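Long-range contact in adenosylmethionine-8-amino-7-oxononanoate aminotransferase (Methanocaldococcus jannaschii, PDB 6ZHK), which probably transfers an amino group from S-adenosylmethionine to 8-amino-7-oxononanoate in biotin biosynthesis, using pyridoxal 5'-phosphate as cofactor: residues R145-H156 with E227-M238. Numbering follows the deposited sequence.
Sequences RTKFISVKEGYH and EVFCVILEGGIM
E227 offers its backbone O to K147 N at 3.0 Å, beginning the parallel pairing of these two strands. V228 follows, its CG2 packing against I149 CG1. The chain turns a corner at F229, whose N reaches K147 O in a 2.8 Å bond; its ring sets an edge against the backbone of T146. Beyond the corner, C230 O receives I149 N. V231 meets I149 on the face covered by helices 211-224 and 250-261, its CG2 lying 3.7 Å from I149 CB. I232 N bonds to I149 O, and its side chain holds CG1 anti to the backbone N (chi1 179°), which carries CD1 over the centre of the H156 ring, a CH-pi contact 3.8 Å from the centroid. The ring's ND1 bonds to D268, predicted to bind the cofactor. E234 OE2 takes Y155 N at 3.1 Å from above the carboxylate plane, and a water links the same oxygen to E153 O, while OE1 is held by G239 N. A glutamine here would probably lose one side of this grip whichever way its amide turned, its NH2 facing either the Y155 N-H or the G239 N-H, neither of which it could accept. M238 brings CE against the V151-G154 type II turn, 3.5 Å from K152 O. Such neighbouring parallel strands, with active-site loops beyond their C-terminal ends, typify the large-domain sheet of fold-type I PLP-dependent aminotransferases.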
loop_
_atom_site.group_PDB
_atom_site.type_symbol
_atom_site.label_atom_id
_atom_site.label_comp_id
_atom_site.label_asym_id
_atom_site.label_seq_id
_atom_site.Cartn_x
_atom_site.Cartn_y
_atom_site.Cartn_z
ATOM N N ARG A 145 10.361 15.212 -20.121
ATOM C CA ARG A 145 10.113 15.589 -18.723
ATOM C C ARG A 145 10.149 14.354 -17.816
ATOM O O ARG A 145 9.087 13.796 -17.491
ATOM C CB ARG A 145 8.710 16.198 -18.587
ATOM C CG ARG A 145 8.467 17.426 -19.446
ATOM C CD ARG A 145 8.330 18.489 -18.398
ATOM N NE ARG A 145 7.543 19.499 -19.014
ATOM C CZ ARG A 145 7.079 20.571 -18.419
ATOM N NH1 ARG A 145 7.214 20.749 -17.105
ATOM N NH2 ARG A 145 6.377 21.391 -19.173
ATOM N N THR A 146 11.369 13.966 -17.441
ATOM C CA THR A 146 11.662 12.686 -16.825
ATOM C C THR A 146 12.271 12.875 -15.438
ATOM O O THR A 146 12.427 11.908 -14.703
ATOM C CB THR A 146 12.607 11.851 -17.689
ATOM O OG1 THR A 146 13.809 12.591 -17.798
ATOM C CG2 THR A 146 12.094 11.641 -19.094
ATOM N N LYS A 147 12.516 14.126 -15.040
ATOM C CA LYS A 147 13.161 14.396 -13.775
ATOM C C LYS A 147 12.180 15.104 -12.854
ATOM O O LYS A 147 11.050 15.411 -13.232
ATOM C CB LYS A 147 14.473 15.176 -13.972
ATOM C CG LYS A 147 15.606 14.333 -14.592
ATOM C CD LYS A 147 16.944 15.052 -14.652
ATOM C CE LYS A 147 18.147 14.139 -14.803
ATOM N NZ LYS A 147 17.997 13.224 -15.966
ATOM N N PHE A 148 12.585 15.240 -11.599
ATOM C CA PHE A 148 11.728 15.904 -10.640
ATOM C C PHE A 148 12.596 16.838 -9.807
ATOM O O PHE A 148 13.816 16.737 -9.839
ATOM C CB PHE A 148 11.067 14.882 -9.730
ATOM C CG PHE A 148 12.086 14.166 -8.918
ATOM C CD1 PHE A 148 12.682 13.010 -9.396
ATOM C CD2 PHE A 148 12.515 14.703 -7.700
ATOM C CE1 PHE A 148 13.683 12.408 -8.670
ATOM C CE2 PHE A 148 13.504 14.090 -6.962
ATOM C CZ PHE A 148 14.085 12.922 -7.460
ATOM N N ILE A 149 11.938 17.717 -9.077
ATOM C CA ILE A 149 12.615 18.533 -8.094
ATOM C C ILE A 149 11.971 18.278 -6.738
ATOM O O ILE A 149 10.733 18.288 -6.584
ATOM C CB ILE A 149 12.426 20.033 -8.453
ATOM C CG1 ILE A 149 13.257 20.406 -9.683
ATOM C CG2 ILE A 149 12.889 20.837 -7.244
ATOM C CD1 ILE A 149 12.950 21.799 -10.254
ATOM N N SER A 150 12.815 18.109 -5.733
ATOM C CA SER A 150 12.325 17.996 -4.374
ATOM C C SER A 150 13.376 18.643 -3.452
ATOM O O SER A 150 14.138 19.507 -3.910
ATOM C CB SER A 150 12.105 16.538 -4.112
ATOM O OG SER A 150 11.527 16.368 -2.831
ATOM N N VAL A 151 13.386 18.251 -2.166
ATOM C CA VAL A 151 14.339 18.793 -1.194
ATOM C C VAL A 151 15.090 17.695 -0.483
ATOM O O VAL A 151 14.584 16.600 -0.274
ATOM C CB VAL A 151 13.684 19.749 -0.174
ATOM C CG1 VAL A 151 13.249 21.036 -0.853
ATOM C CG2 VAL A 151 12.544 19.111 0.619
ATOM N N LYS A 152 16.343 18.013 -0.129
ATOM C CA LYS A 152 17.119 17.120 0.716
ATOM C C LYS A 152 16.399 16.967 2.061
ATOM O O LYS A 152 15.817 17.943 2.573
ATOM C CB LYS A 152 18.506 17.709 0.922
ATOM C CG LYS A 152 19.424 17.672 -0.310
ATOM C CD LYS A 152 20.655 18.558 -0.102
ATOM C CE LYS A 152 21.209 19.080 -1.413
ATOM N NZ LYS A 152 22.651 19.422 -1.319
ATOM N N GLU A 153 16.434 15.735 2.575
ATOM C CA GLU A 153 15.854 15.374 3.865
ATOM C C GLU A 153 14.337 15.268 3.774
ATOM O O GLU A 153 13.709 14.954 4.787
ATOM C CB GLU A 153 16.169 16.392 4.984
ATOM C CG GLU A 153 17.629 16.471 5.451
ATOM C CD GLU A 153 17.970 17.636 6.399
ATOM O OE1 GLU A 153 17.039 18.304 6.953
ATOM O OE2 GLU A 153 19.179 17.917 6.569
ATOM N N GLY A 154 13.711 15.535 2.623
ATOM C CA GLY A 154 12.271 15.310 2.530
ATOM C C GLY A 154 11.955 13.805 2.551
ATOM O O GLY A 154 12.822 12.987 2.256
ATOM N N TYR A 155 10.706 13.443 2.852
ATOM C CA TYR A 155 10.376 12.036 3.012
ATOM C C TYR A 155 8.947 11.857 2.491
ATOM O O TYR A 155 8.075 12.635 2.852
ATOM C CB TYR A 155 10.437 11.642 4.499
ATOM C CG TYR A 155 10.002 10.208 4.704
ATOM C CD1 TYR A 155 10.891 9.162 4.511
ATOM C CD2 TYR A 155 8.698 9.909 5.100
ATOM C CE1 TYR A 155 10.492 7.836 4.608
ATOM C CE2 TYR A 155 8.294 8.590 5.273
ATOM C CZ TYR A 155 9.197 7.570 5.013
ATOM O OH TYR A 155 8.776 6.284 5.179
ATOM N N HIS A 156 8.740 10.808 1.659
ATOM C CA HIS A 156 7.477 10.545 0.984
ATOM C C HIS A 156 7.101 9.071 1.076
ATOM O O HIS A 156 6.048 8.691 0.555
ATOM C CB HIS A 156 7.573 11.044 -0.472
ATOM C CG HIS A 156 7.657 12.548 -0.479
ATOM N ND1 HIS A 156 6.643 13.343 -0.017
ATOM C CD2 HIS A 156 8.640 13.375 -0.824
ATOM C CE1 HIS A 156 7.006 14.615 -0.042
ATOM N NE2 HIS A 156 8.192 14.665 -0.598
ATOM N N GLU A 227 12.509 19.986 -18.214
ATOM C CA GLU A 227 12.941 18.592 -18.094
ATOM C C GLU A 227 12.330 17.907 -16.881
ATOM O O GLU A 227 12.720 16.778 -16.529
ATOM C CB GLU A 227 14.465 18.444 -18.063
ATOM C CG GLU A 227 15.151 18.894 -16.795
ATOM C CD GLU A 227 16.675 19.052 -16.924
ATOM O OE1 GLU A 227 17.378 18.039 -16.789
ATOM O OE2 GLU A 227 17.174 20.202 -17.145
ATOM N N VAL A 228 11.349 18.551 -16.249
ATOM C CA VAL A 228 10.881 18.076 -14.936
ATOM C C VAL A 228 9.372 17.823 -15.015
ATOM O O VAL A 228 8.670 18.626 -15.635
ATOM C CB VAL A 228 11.277 19.154 -13.894
ATOM C CG1 VAL A 228 10.300 19.308 -12.739
ATOM C CG2 VAL A 228 12.707 18.926 -13.395
ATOM N N PHE A 229 8.885 16.689 -14.465
ATOM C CA PHE A 229 7.444 16.406 -14.443
ATOM C C PHE A 229 6.743 16.793 -13.140
ATOM O O PHE A 229 5.498 16.855 -13.114
ATOM C CB PHE A 229 7.139 14.959 -14.842
ATOM C CG PHE A 229 7.715 13.953 -13.884
ATOM C CD1 PHE A 229 7.003 13.633 -12.726
ATOM C CD2 PHE A 229 8.979 13.405 -14.073
ATOM C CE1 PHE A 229 7.518 12.703 -11.816
ATOM C CE2 PHE A 229 9.466 12.441 -13.188
ATOM C CZ PHE A 229 8.742 12.084 -12.057
ATOM N N CYS A 230 7.521 17.079 -12.093
ATOM C CA CYS A 230 6.896 17.653 -10.903
ATOM C C CYS A 230 7.929 18.265 -9.954
ATOM O O CYS A 230 9.128 18.064 -10.123
ATOM C CB CYS A 230 6.133 16.561 -10.156
ATOM S SG CYS A 230 7.241 15.392 -9.302
ATOM N N VAL A 231 7.430 19.121 -9.038
ATOM C CA VAL A 231 8.065 19.536 -7.800
ATOM C C VAL A 231 7.188 18.930 -6.701
ATOM O O VAL A 231 5.981 18.954 -6.831
ATOM C CB VAL A 231 8.119 21.070 -7.673
ATOM C CG1 VAL A 231 8.439 21.442 -6.212
ATOM C CG2 VAL A 231 9.127 21.672 -8.672
ATOM N N ILE A 232 7.767 18.249 -5.723
ATOM C CA ILE A 232 6.997 17.631 -4.651
ATOM C C ILE A 232 7.625 18.062 -3.334
ATOM O O ILE A 232 8.874 18.111 -3.235
ATOM C CB ILE A 232 6.895 16.103 -4.800
ATOM C CG1 ILE A 232 6.092 15.542 -3.603
ATOM C CG2 ILE A 232 8.276 15.501 -4.865
ATOM C CD1 ILE A 232 5.804 14.022 -3.707
ATOM N N LEU A 233 6.762 18.476 -2.389
ATOM C CA LEU A 233 7.162 18.902 -1.051
ATOM C C LEU A 233 6.160 18.338 -0.066
ATOM O O LEU A 233 5.003 18.089 -0.437
ATOM C CB LEU A 233 7.062 20.461 -0.973
ATOM C CG LEU A 233 8.058 21.208 -1.870
ATOM C CD1 LEU A 233 7.876 22.732 -1.738
ATOM C CD2 LEU A 233 9.460 20.824 -1.468
ATOM N N GLU A 234 6.558 18.267 1.211
ATOM C CA GLU A 234 5.615 17.973 2.303
ATOM C C GLU A 234 4.758 19.207 2.645
ATOM O O GLU A 234 5.116 20.321 2.297
ATOM C CB GLU A 234 6.432 17.522 3.523
ATOM C CG GLU A 234 7.034 16.112 3.331
ATOM C CD GLU A 234 8.018 15.693 4.417
ATOM O OE1 GLU A 234 7.550 15.372 5.497
ATOM O OE2 GLU A 234 9.257 15.829 4.213
ATOM N N GLY A 235 3.674 19.025 3.419
ATOM C CA GLY A 235 2.681 20.078 3.661
ATOM C C GLY A 235 3.095 21.024 4.800
ATOM O O GLY A 235 2.405 21.180 5.804
ATOM N N GLY A 236 4.242 21.685 4.636
ATOM C CA GLY A 236 4.503 22.835 5.494
ATOM C C GLY A 236 5.412 22.456 6.641
ATOM O O GLY A 236 5.883 23.339 7.387
ATOM N N ILE A 237 5.648 21.138 6.782
ATOM C CA ILE A 237 6.614 20.702 7.755
ATOM C C ILE A 237 7.223 19.383 7.289
ATOM O O ILE A 237 6.574 18.648 6.585
ATOM C CB ILE A 237 5.928 20.577 9.122
ATOM C CG1 ILE A 237 6.876 20.102 10.247
ATOM C CG2 ILE A 237 4.702 19.717 8.984
ATOM C CD1 ILE A 237 6.267 20.393 11.611
ATOM N N MET A 238 8.522 19.236 7.514
ATOM C CA MET A 238 9.236 18.014 7.174
ATOM C C MET A 238 9.191 17.075 8.386
ATOM O O MET A 238 9.863 17.302 9.401
ATOM C CB MET A 238 10.675 18.343 6.765
ATOM C CG MET A 238 10.763 19.481 5.681
ATOM S SD MET A 238 12.502 19.910 5.347
ATOM C CE MET A 238 12.953 18.436 4.437
HETATM O O HOH W 1 10.971 15.112 6.116
#